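Local coordinates for DNA repair protein rhp9/CRB2 (Schizosaccharomyces pombe, PDB 2FHD) that probably recognises methylated histone H4 through its tandem tudor domains and takes part in the DNA repair response of fission yeast, at residues F8-L13 with F139-D144; T73-I78 with V106-G111; T81-F86 with E112-V117. All coordinates share one frame; numbering follows the deposited sequence.

Contact 1 (F8-L13 with F139-D144); sequences FKNRVL and FSTLKD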
loop_
_atom_site.group_PDB
_atom_site.type_symbol
_atom_site.label_atom_id
_atom_site.label_comp_id
_atom_site.label_asym_id
_atom_site.label_seq_id
_atom_site.Cartn_x
_atom_site.Cartn_y
_atom_site.Cartn_z
ATOM N N PHE A 8 10.817 10.911 14.438
ATOM C CA PHE A 8 10.021 12.152 14.506
ATOM C C PHE A 8 10.652 13.270 13.665
ATOM O O PHE A 8 9.952 14.110 13.138
ATOM C CB PHE A 8 9.794 12.629 15.972
ATOM C CG PHE A 8 11.074 13.110 16.697
ATOM C CD1 PHE A 8 11.803 12.253 17.503
ATOM C CD2 PHE A 8 11.516 14.418 16.568
ATOM C CE1 PHE A 8 12.917 12.711 18.180
ATOM C CE2 PHE A 8 12.629 14.892 17.254
ATOM C CZ PHE A 8 13.332 14.050 18.054
ATOM N N LYS A 9 11.970 13.241 13.563
ATOM C CA LYS A 9 12.769 14.146 12.721
ATOM C C LYS A 9 12.378 14.117 11.208
ATOM O O LYS A 9 12.624 15.072 10.514
ATOM C CB LYS A 9 14.239 13.781 12.935
ATOM C CG LYS A 9 14.701 14.243 14.303
ATOM C CD LYS A 9 15.920 13.499 14.859
ATOM C CE LYS A 9 16.654 14.354 15.960
ATOM N NZ LYS A 9 17.986 13.775 16.477
ATOM N N ASN A 10 11.752 13.020 10.750
ATOM C CA ASN A 10 11.059 12.940 9.454
ATOM C C ASN A 10 9.673 13.634 9.306
ATOM O O ASN A 10 9.090 13.614 8.208
ATOM C CB ASN A 10 10.860 11.499 9.011
ATOM C CG ASN A 10 12.176 10.822 8.699
ATOM O OD1 ASN A 10 13.099 10.899 9.498
ATOM N ND2 ASN A 10 12.282 10.183 7.509
ATOM N N ARG A 11 9.168 14.241 10.374
ATOM C CA ARG A 11 7.924 14.998 10.250
ATOM C C ARG A 11 8.070 16.274 9.413
ATOM O O ARG A 11 8.954 17.116 9.663
ATOM C CB ARG A 11 7.354 15.303 11.644
ATOM C CG ARG A 11 7.026 14.043 12.477
ATOM C CD ARG A 11 5.829 13.271 11.869
ATOM N NE ARG A 11 4.583 13.959 12.115
ATOM C CZ ARG A 11 3.450 13.646 11.509
ATOM N NH1 ARG A 11 3.478 12.712 10.598
ATOM N NH2 ARG A 11 2.299 14.277 11.791
ATOM N N VAL A 12 7.150 16.421 8.460
ATOM C CA VAL A 12 7.136 17.533 7.512
ATOM C C VAL A 12 5.734 18.134 7.468
ATOM O O VAL A 12 4.786 17.541 8.022
ATOM C CB VAL A 12 7.638 17.107 6.037
ATOM C CG1 VAL A 12 9.161 16.739 6.115
ATOM C CG2 VAL A 12 6.835 15.865 5.432
ATOM N N LEU A 13 5.644 19.292 6.829
ATOM C CA LEU A 13 4.434 19.858 6.329
ATOM C C LEU A 13 4.556 19.698 4.796
ATOM O O LEU A 13 5.517 20.176 4.172
ATOM C CB LEU A 13 4.330 21.336 6.756
ATOM C CG LEU A 13 4.008 21.557 8.256
ATOM C CD1 LEU A 13 4.373 22.986 8.748
ATOM C CD2 LEU A 13 2.500 21.270 8.615
ATOM N N PHE A 139 20.069 18.438 5.666
ATOM C CA PHE A 139 20.951 17.295 5.367
ATOM C C PHE A 139 20.836 16.120 6.347
ATOM O O PHE A 139 20.732 14.966 5.909
ATOM C CB PHE A 139 22.416 17.690 5.393
ATOM C CG PHE A 139 23.280 16.693 4.721
ATOM C CD1 PHE A 139 23.210 16.529 3.315
ATOM C CD2 PHE A 139 24.108 15.854 5.474
ATOM C CE1 PHE A 139 23.999 15.588 2.668
ATOM C CE2 PHE A 139 24.885 14.901 4.839
ATOM C CZ PHE A 139 24.815 14.777 3.433
ATOM N N SER A 140 20.882 16.403 7.655
ATOM C CA SER A 140 20.695 15.303 8.647
ATOM C C SER A 140 19.432 14.459 8.448
ATOM O O SER A 140 19.496 13.275 8.734
ATOM C CB SER A 140 20.773 15.763 10.098
ATOM O OG SER A 140 19.948 16.873 10.284
ATOM N N THR A 141 18.329 15.011 7.912
ATOM C CA THR A 141 17.225 14.162 7.375
ATOM C C THR A 141 17.640 13.380 6.081
ATOM O O THR A 141 18.013 13.957 5.076
ATOM C CB THR A 141 15.898 15.007 7.198
ATOM O OG1 THR A 141 15.786 15.999 8.242
ATOM C CG2 THR A 141 14.657 14.092 7.215
ATOM N N LEU A 142 17.610 12.041 6.132
ATOM C CA LEU A 142 18.452 11.070 5.143
ATOM C C LEU A 142 18.854 9.581 5.744
ATOM O O LEU A 142 19.661 9.540 6.703
ATOM C CB LEU A 142 19.722 11.765 4.525
ATOM C CG LEU A 142 20.679 10.655 3.966
ATOM C CD1 LEU A 142 21.592 11.080 2.724
ATOM C CD2 LEU A 142 21.471 9.696 5.003
ATOM N N LYS A 143 18.351 8.399 5.246
ATOM C CA LYS A 143 17.262 8.151 4.227
ATOM C C LYS A 143 17.461 7.236 2.988
ATOM O O LYS A 143 18.415 7.363 2.208
ATOM C CB LYS A 143 16.412 9.378 3.893
ATOM C CG LYS A 143 15.342 9.562 5.042
ATOM C CD LYS A 143 14.265 10.584 4.811
ATOM C CE LYS A 143 13.667 10.364 3.521
ATOM N NZ LYS A 143 14.460 11.353 2.723
ATOM N N ASP A 144 16.494 6.336 2.805
ATOM C CA ASP A 144 16.572 5.271 1.782
ATOM C C ASP A 144 15.565 5.313 0.634
ATOM O O ASP A 144 14.377 5.418 0.871
ATOM C CB ASP A 144 16.359 3.939 2.477
ATOM C CG ASP A 144 17.601 3.414 3.083
ATOM O OD1 ASP A 144 18.451 2.877 2.324
ATOM O OD2 ASP A 144 17.729 3.481 4.318
#

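Contact 2 (T73-I78 with V106-G111); sequences TRLGKI and VILAHG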
loop_
_atom_site.group_PDB
_atom_site.type_symbol
_atom_site.label_atom_id
_atom_site.label_comp_id
_atom_site.label_asym_id
_atom_site.label_seq_id
_atom_site.Cartn_x
_atom_site.Cartn_y
_atom_site.Cartn_z
ATOM N N THR A 73 -7.386 22.837 12.565
ATOM C CA THR A 73 -8.560 21.996 12.464
ATOM C C THR A 73 -9.708 22.130 13.572
ATOM O O THR A 73 -10.838 21.854 13.294
ATOM C CB THR A 73 -7.918 20.557 12.343
ATOM O OG1 THR A 73 -8.006 20.077 10.995
ATOM C CG2 THR A 73 -8.368 19.642 13.302
ATOM N N ARG A 74 -9.395 22.577 14.769
ATOM C CA ARG A 74 -10.313 22.804 15.820
ATOM C C ARG A 74 -10.811 24.237 15.963
ATOM O O ARG A 74 -11.694 24.490 16.808
ATOM C CB ARG A 74 -9.605 22.474 17.110
ATOM C CG ARG A 74 -9.269 20.949 17.111
ATOM C CD ARG A 74 -8.896 20.534 18.461
ATOM N NE ARG A 74 -8.691 19.092 18.530
ATOM C CZ ARG A 74 -8.357 18.494 19.680
ATOM N NH1 ARG A 74 -8.265 19.248 20.829
ATOM N NH2 ARG A 74 -8.202 17.162 19.699
ATOM N N LEU A 75 -10.250 25.164 15.168
ATOM C CA LEU A 75 -10.644 26.572 15.165
ATOM C C LEU A 75 -11.182 27.031 13.769
ATOM O O LEU A 75 -10.990 28.155 13.391
ATOM C CB LEU A 75 -9.445 27.437 15.538
ATOM C CG LEU A 75 -8.840 26.823 16.803
ATOM C CD1 LEU A 75 -7.510 27.493 17.136
ATOM C CD2 LEU A 75 -9.824 26.877 18.016
ATOM N N GLY A 76 -11.777 26.147 12.990
ATOM C CA GLY A 76 -12.366 26.567 11.733
ATOM C C GLY A 76 -11.276 27.073 10.809
ATOM O O GLY A 76 -10.183 26.483 10.752
ATOM N N LYS A 77 -11.560 28.182 10.105
ATOM C CA LYS A 77 -10.645 28.745 9.089
ATOM C C LYS A 77 -9.937 30.009 9.621
ATOM O O LYS A 77 -9.289 30.724 8.862
ATOM C CB LYS A 77 -11.419 29.083 7.805
ATOM C CG LYS A 77 -11.310 28.085 6.685
ATOM C CD LYS A 77 -12.597 27.358 6.314
ATOM C CE LYS A 77 -13.803 28.302 6.041
ATOM N NZ LYS A 77 -13.709 28.922 4.679
ATOM N N ILE A 78 -10.047 30.250 10.923
ATOM C CA ILE A 78 -9.531 31.432 11.562
ATOM C C ILE A 78 -8.011 31.331 11.621
ATOM O O ILE A 78 -7.464 30.394 12.172
ATOM C CB ILE A 78 -10.043 31.505 13.014
ATOM C CG1 ILE A 78 -11.572 31.446 13.081
ATOM C CG2 ILE A 78 -9.556 32.765 13.647
ATOM C CD1 ILE A 78 -12.146 31.337 14.581
ATOM N N VAL A 106 0.734 23.162 20.548
ATOM C CA VAL A 106 1.090 24.502 20.151
ATOM C C VAL A 106 0.110 25.537 20.730
ATOM O O VAL A 106 -1.103 25.319 20.750
ATOM C CB VAL A 106 1.212 24.589 18.590
ATOM C CG1 VAL A 106 -0.082 24.246 17.954
ATOM C CG2 VAL A 106 1.741 25.979 18.162
ATOM N N ILE A 107 0.643 26.651 21.174
ATOM C CA ILE A 107 -0.157 27.815 21.528
ATOM C C ILE A 107 -0.239 28.833 20.333
ATOM O O ILE A 107 0.782 29.274 19.756
ATOM C CB ILE A 107 0.457 28.514 22.795
ATOM C CG1 ILE A 107 0.666 27.531 23.934
ATOM C CG2 ILE A 107 -0.383 29.775 23.204
ATOM C CD1 ILE A 107 1.635 28.149 25.060
ATOM N N LEU A 108 -1.475 29.173 19.986
ATOM C CA LEU A 108 -1.895 30.002 18.856
ATOM C C LEU A 108 -2.584 31.266 19.351
ATOM O O LEU A 108 -3.317 31.203 20.329
ATOM C CB LEU A 108 -2.907 29.233 18.068
ATOM C CG LEU A 108 -2.328 27.986 17.415
ATOM C CD1 LEU A 108 -3.382 27.302 16.547
ATOM C CD2 LEU A 108 -1.075 28.351 16.586
ATOM N N ALA A 109 -2.367 32.405 18.677
ATOM C CA ALA A 109 -2.956 33.699 19.047
ATOM C C ALA A 109 -3.757 34.260 17.910
ATOM O O ALA A 109 -3.423 34.122 16.728
ATOM C CB ALA A 109 -1.875 34.692 19.456
ATOM N N HIS A 110 -4.873 34.859 18.258
ATOM C CA HIS A 110 -5.677 35.573 17.284
ATOM C C HIS A 110 -6.080 36.815 17.978
ATOM O O HIS A 110 -7.091 36.886 18.688
ATOM C CB HIS A 110 -6.873 34.827 16.769
ATOM C CG HIS A 110 -7.674 35.615 15.793
ATOM N ND1 HIS A 110 -7.357 35.679 14.454
ATOM C CD2 HIS A 110 -8.786 36.386 15.955
ATOM C CE1 HIS A 110 -8.234 36.458 13.837
ATOM N NE2 HIS A 110 -9.111 36.893 14.725
ATOM N N GLY A 111 -5.278 37.826 17.699
ATOM C CA GLY A 111 -5.263 38.995 18.467
ATOM C C GLY A 111 -4.262 38.635 19.550
ATOM O O GLY A 111 -3.112 38.105 19.305
#

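Contact 3 (T81-F86 with E112-V117); sequences TVVKTF and EIEVTV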
loop_
_atom_site.group_PDB
_atom_site.type_symbol
_atom_site.label_atom_id
_atom_site.label_comp_id
_atom_site.label_asym_id
_atom_site.label_seq_id
_atom_site.Cartn_x
_atom_site.Cartn_y
_atom_site.Cartn_z
ATOM N N THR A 81 -1.456 33.202 14.842
ATOM C CA THR A 81 -0.012 33.173 14.799
ATOM C C THR A 81 0.481 32.209 15.918
ATOM O O THR A 81 -0.161 32.012 16.968
ATOM C CB THR A 81 0.641 34.606 14.930
ATOM O OG1 THR A 81 0.211 35.183 16.173
ATOM C CG2 THR A 81 0.096 35.501 13.901
ATOM N N VAL A 82 1.621 31.595 15.666
ATOM C CA VAL A 82 2.198 30.736 16.568
ATOM C C VAL A 82 2.820 31.531 17.704
ATOM O O VAL A 82 3.545 32.524 17.535
ATOM C CB VAL A 82 3.215 29.838 15.850
ATOM C CG1 VAL A 82 4.027 29.024 16.871
ATOM C CG2 VAL A 82 2.482 28.919 14.759
ATOM N N VAL A 83 2.495 31.089 18.905
ATOM C CA VAL A 83 3.125 31.667 20.081
ATOM C C VAL A 83 4.281 30.779 20.499
ATOM O O VAL A 83 5.358 31.256 20.488
ATOM C CB VAL A 83 2.091 31.947 21.268
ATOM C CG1 VAL A 83 2.876 32.488 22.496
ATOM C CG2 VAL A 83 1.041 32.946 20.827
ATOM N N LYS A 84 4.077 29.496 20.777
ATOM C CA LYS A 84 5.139 28.594 21.265
ATOM C C LYS A 84 4.722 27.156 21.072
ATOM O O LYS A 84 3.559 26.833 21.182
ATOM C CB LYS A 84 5.429 28.865 22.765
ATOM C CG LYS A 84 6.514 27.955 23.424
ATOM C CD LYS A 84 7.158 28.502 24.729
ATOM C CE LYS A 84 8.454 29.345 24.423
ATOM N NZ LYS A 84 9.588 28.413 23.882
ATOM N N THR A 85 5.641 26.271 20.749
ATOM C CA THR A 85 5.339 24.836 20.708
ATOM C C THR A 85 6.065 24.220 21.935
ATOM O O THR A 85 7.116 24.757 22.397
ATOM C CB THR A 85 5.959 24.201 19.446
ATOM O OG1 THR A 85 7.327 24.589 19.463
ATOM C CG2 THR A 85 5.321 24.723 18.107
ATOM N N PHE A 86 5.505 23.131 22.469
ATOM C CA PHE A 86 6.092 22.462 23.570
ATOM C C PHE A 86 5.697 21.003 23.581
ATOM O O PHE A 86 4.789 20.617 22.860
ATOM C CB PHE A 86 5.750 23.213 24.895
ATOM C CG PHE A 86 4.297 23.178 25.283
ATOM C CD1 PHE A 86 3.429 24.159 24.854
ATOM C CD2 PHE A 86 3.798 22.173 26.125
ATOM C CE1 PHE A 86 2.095 24.172 25.257
ATOM C CE2 PHE A 86 2.445 22.179 26.543
ATOM C CZ PHE A 86 1.564 23.192 26.065
ATOM N N GLU A 112 -4.720 38.916 20.753
ATOM C CA GLU A 112 -4.031 38.529 21.919
ATOM C C GLU A 112 -4.863 37.501 22.707
ATOM O O GLU A 112 -4.658 37.336 23.886
ATOM C CB GLU A 112 -3.893 39.769 22.740
ATOM C CG GLU A 112 -5.215 40.548 22.838
ATOM C CD GLU A 112 -4.973 41.853 23.535
ATOM O OE1 GLU A 112 -4.054 42.584 23.000
ATOM O OE2 GLU A 112 -5.651 42.087 24.606
ATOM N N ILE A 113 -5.759 36.806 22.018
ATOM C CA ILE A 113 -6.453 35.704 22.564
ATOM C C ILE A 113 -5.726 34.398 22.180
ATOM O O ILE A 113 -5.672 34.024 21.019
ATOM C CB ILE A 113 -7.944 35.771 22.150
ATOM C CG1 ILE A 113 -8.609 36.989 22.841
ATOM C CG2 ILE A 113 -8.710 34.478 22.493
ATOM C CD1 ILE A 113 -9.332 37.802 21.839
ATOM N N GLU A 114 -5.212 33.707 23.185
ATOM C CA GLU A 114 -4.416 32.506 22.997
ATOM C C GLU A 114 -5.257 31.291 23.305
ATOM O O GLU A 114 -6.143 31.339 24.219
ATOM C CB GLU A 114 -3.195 32.523 23.920
ATOM C CG GLU A 114 -2.362 33.749 23.698
ATOM C CD GLU A 114 -1.096 33.740 24.449
ATOM O OE1 GLU A 114 -1.047 33.272 25.580
ATOM O OE2 GLU A 114 -0.095 34.218 23.923
ATOM N N VAL A 115 -4.954 30.223 22.560
ATOM C CA VAL A 115 -5.555 28.922 22.700
ATOM C C VAL A 115 -4.439 27.946 22.570
ATOM O O VAL A 115 -3.544 28.133 21.728
ATOM C CB VAL A 115 -6.526 28.603 21.505
ATOM C CG1 VAL A 115 -7.274 27.247 21.738
ATOM C CG2 VAL A 115 -7.529 29.571 21.424
ATOM N N THR A 116 -4.522 26.853 23.325
ATOM C CA THR A 116 -3.548 25.762 23.257
ATOM C C THR A 116 -4.184 24.604 22.496
ATOM O O THR A 116 -5.308 24.247 22.797
ATOM C CB THR A 116 -3.156 25.295 24.624
ATOM O OG1 THR A 116 -2.474 26.348 25.274
ATOM C CG2 THR A 116 -2.228 24.086 24.554
ATOM N N VAL A 117 -3.492 24.052 21.496
ATOM C CA VAL A 117 -4.098 23.055 20.618
ATOM C C VAL A 117 -3.033 21.957 20.300
ATOM O O VAL A 117 -1.826 22.231 20.421
ATOM C CB VAL A 117 -4.579 23.865 19.394
ATOM C CG1 VAL A 117 -3.888 23.515 18.098
ATOM C CG2 VAL A 117 -6.137 24.118 19.359
#

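Contact 1 (F8-L13 with F139-D144)
Thr141 is the first residue of the 139-144 tail to reach the turn at the start of strand 11-15, and it does so with its methyl and, equally near Lys9 O, its hydroxyl, which is bonded elsewhere. CG2 stands 4.0 Å from the carbonyl O of Lys9 and 4.2 Å from OD1 of Asn10, so the methyl faces two oxygens on the turn. CG2 takes the position opposite the backbone N and is thereby aimed across the contact, while the hydroxyl beside it hydrogen-bonds Ser138 OG and makes a weak hydrogen bond to NH2 of Arg61. Two residues on, the chain enters Lys143 through a peptide bond modelled as cis. Its CD lies 3.4 Å from ND2 of Asn10, with CG behind it at 4.0 Å; the two side chains slide past one another in opposite directions. A bend at chi3 and chi4 turns the end of the lysine aside, and the aliphatic chain is what touches the amide, packing also on Leu28 and Pro31. That amide has its own polar partner: ND2 binds the carbonyl of Leu28 on strand 23-32, which fixes the rotation of the amide. Thin and partly buried, the contact lays an irregular C-terminal segment against the 3-10 turn that leads into the first strand of an SH3-like tudor barrel.

Contact 2 (T73-I78 with V106-G111)
Leu75 and Leu108 meet methyl to methyl, CD1 of one 4.2 Å from CD1 of the other, where the loop joining the first two strands of the second tudor barrel comes over strand 105-110. That loop folds into a type II' beta turn from Leu75 to Ile78, and the residues at its two ends make the contact. At the far end Ile78 sets its CG2 over a face of the His110 imidazole in a CH-pi contact, 3.9 Å from the ring centroid and 17° off the ring normal. The methyl sits toward the ND1 rim, 3.7 Å from ND1, and the two side chains cross at about a right angle. With CG anti to the backbone N (chi1 179°), the His110 ring swings out beside its own carbonyl carbon and presents that face to the loop. What keeps it there lies one shell further out: ND1 is hydrogen-bonded to the carbonyl O of Lys79, and the His80 ring meets it with the two planes inclined. A bound phosphate, probably from the crystallisation liquor, lies about 4 Å from the His110 side chain. Leu108 is buried and packs on Val70, Ser72 and His80, so the pair of leucines carries the core of the barrel up to the loop. The turn itself closes with a weak bond, Ile78 N to Leu75 O at 3.4 Å. At its second position Gly76 has positive phi, and its carbonyl O is bound by the hydroxyl of Tyr123.

Contact 3 (T81-F86 with E112-V117)
Val83 presses both of its methyls against one carboxylate oxygen of Glu114: CG2 is 3.5 Å from OE2 and CG1 3.7 Å. The side chains cross at about a right angle, and OE2 comes in obliquely over the fork of the two methyls. Glu114 reaches so far because its chain runs extended beyond CG (chi2 -173°), spanning from edge strand 113-118 over the strand between. That middle strand is 105-110; the CA atoms of Val83 and Glu114 are 8.1 Å apart, and their side chains both touch Ile107, which lies between them. A classic beta bulge places the valine: Val83 and Lys84 together face Ile107, and both are bound to it through the backbone. Further along strand 80-86, a second and looser pair forms. Phe86 brings CZ to within 4.2 Å of the Thr116 methyl CG2, which approaches the ring obliquely. The phenyl is carried there by a first torsion of 67°, which holds CG between the backbone N and the carbonyl carbon; the ring packs on Met105 as well. Thr116 also leans on Ile107, through OG1, so the two pairs straddle the same residue of the central strand of this antiparallel, SH3-like tudor sheet. Neither is a polar bond. Methyl against carboxylate oxygen and methyl against ring are van der Waals contacts at the surface, which suggests that the charge of the exposed glutamate probably gains little from Val83 and is met by solvent, while its methylenes extend the apolar surface beside Ile107 and the threonine methyl serves Phe86.

Contacts 2 and 3 belong to one sheet of the second tudor domain; their centres are 8 Å apart, and strand 105-110 runs through the middle. It is probably hydrogen-bonded on both flanks, Ile107 O to Val83 N at 2.6 Å and Val106 N to Val117 O at 2.7 Å, so the loop whose side chains reach this strand and the side chains that meet across it share one scaffold. Contact 1 lies on the other side of the chain's centre, on the first tudor barrel, its centre 27 Å from that of contact 2 and 25 Å from that of contact 3, without touching either. The phosphate near His110 belongs to the contact 2 end of the molecule.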